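Local coordinates for cupin 2 conserved barrel domain protein (Leptotrichia buccalis, PDB 3RNS), which is of unknown function but probably belongs to the cupin superfamily of beta-barrel proteins, at residues R30-N33 with Y38-L41. Numbering follows the deposited sequence.
Sequences RILN and YISL. With ACT (acetate ion), chain B.
The guanidinium of Arg30, in the conformer described here, lies flat on the ring of Tyr38, a cation-pi stack whose planes differ by 10°, with CZ of Arg30 4.0 Å from the centroid of the Tyr38 ring. NH2 reaches over the middle of the ring, while CD2 of Tyr38 lies under the rim of the guanidinium. Arg30 gets there because CG is anti to the backbone N (chi1 -176°) and the chain then bends twice, carrying its end across to the neighbouring strand. Two polar contacts limit its rotation: NH1 donates to OD1 of Asn33 at 2.9 Å, from above the carbonyl plane, and NE makes a weak bond of 3.3 Å to OG of Ser40. That hydroxyl in turn donates to an acetate ion, probably from the crystallisation liquor. Asn33 OD1 also accepts from Lys109, and the hydroxyl of Tyr38 is bonded to Glu105, which fixes the far end of the ring. A leucine in place of Tyr38 would probably leave the guanidinium without its flat aromatic support and Glu105 without the phenolic partner.

On the opposite face, Leu32 and Ile39 run side by side, with CD2 of Leu32 3.7 Å from CD1 of Ile39, and both also touch Val225 of strand 218-225. Ile31 sends CG1 against CG2 of Ile39, and its CG2 meets CG of Leu41 at 3.9 Å.

The backbone explains why two residues face Ile39: its carbonyl O accepts from both Ile31 N (2.8 Å) and Leu32 N (3.2 Å), and Ile39 N returns a bond to Leu32 O. The hairpin of strands 26-33 and 37-44, probably part of the first of two cupin-like barrels, thus illustrates how a classic beta bulge sets two residues against one.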
# COMPACT_ATOMS: atom_id res chain seq x y z
N ARG A 30 4.79 5.88 11.00
CA ARG A 30 5.48 4.75 10.44
C ARG A 30 4.69 3.49 10.82
O ARG A 30 4.28 3.31 11.97
CB ARG A 30 6.90 4.68 10.96
CG ARG A 30 7.66 3.55 10.30
CD ARG A 30 9.07 3.88 10.02
NE ARG A 30 9.27 4.98 9.07
CZ ARG A 30 10.47 5.31 8.57
NH1 ARG A 30 11.52 4.60 8.88
NH2 ARG A 30 10.62 6.32 7.73
N ILE A 31 4.43 2.64 9.86
CA ILE A 31 3.71 1.43 10.25
C ILE A 31 4.59 0.13 10.20
O ILE A 31 4.36 -0.75 10.99
CB ILE A 31 2.39 1.26 9.52
CG1 ILE A 31 2.58 1.19 8.06
CG2 ILE A 31 1.35 2.44 9.79
CD1 ILE A 31 1.25 0.74 7.38
N LEU A 32 5.53 0.02 9.25
CA LEU A 32 6.50 -1.07 9.21
C LEU A 32 7.86 -0.45 9.01
O LEU A 32 8.00 0.46 8.21
CB LEU A 32 6.22 -2.04 8.03
CG LEU A 32 5.16 -3.14 8.18
CD1 LEU A 32 3.77 -2.56 8.36
CD2 LEU A 32 5.22 -4.09 6.95
N ASN A 33 8.87 -0.96 9.70
CA ASN A 33 10.20 -0.40 9.62
C ASN A 33 11.23 -1.51 9.65
O ASN A 33 11.23 -2.32 10.56
CB ASN A 33 10.40 0.56 10.81
CG ASN A 33 11.51 1.59 10.58
OD1 ASN A 33 11.99 1.81 9.46
ND2 ASN A 33 11.91 2.27 11.66
N TYR A 38 10.76 0.59 4.51
CA TYR A 38 9.71 0.94 5.47
C TYR A 38 8.44 1.25 4.76
O TYR A 38 8.40 1.47 3.54
CB TYR A 38 10.13 2.18 6.29
CG TYR A 38 10.23 3.44 5.47
CD1 TYR A 38 11.41 3.76 4.79
CD2 TYR A 38 9.16 4.30 5.35
CE1 TYR A 38 11.50 4.92 4.02
CE2 TYR A 38 9.24 5.45 4.58
CZ TYR A 38 10.39 5.74 3.91
OH TYR A 38 10.46 6.90 3.12
N ILE A 39 7.38 1.33 5.55
CA ILE A 39 6.09 1.75 5.06
C ILE A 39 5.58 2.78 6.06
O ILE A 39 5.59 2.50 7.27
CB ILE A 39 5.03 0.62 5.03
CG1 ILE A 39 5.44 -0.58 4.15
CG2 ILE A 39 3.72 1.15 4.48
CD1 ILE A 39 4.37 -1.78 4.16
N SER A 40 5.17 3.95 5.56
CA SER A 40 4.58 5.00 6.38
C SER A 40 3.28 5.45 5.77
O SER A 40 3.08 5.26 4.56
CB SER A 40 5.54 6.20 6.48
OG SER A 40 6.60 5.84 7.32
N LEU A 41 2.42 6.03 6.62
CA LEU A 41 1.22 6.73 6.20
C LEU A 41 1.33 8.25 6.43
O LEU A 41 1.93 8.71 7.41
CB LEU A 41 0.01 6.19 6.97
CG LEU A 41 -0.24 4.69 6.99
CD1 LEU A 41 -1.41 4.55 7.86
CD2 LEU A 41 -0.55 4.15 5.54
C ACT B . 8.23 8.88 8.16
O ACT B . 8.78 9.87 8.73
OXT ACT B . 7.42 8.25 8.85
CH3 ACT B . 8.54 8.50 6.74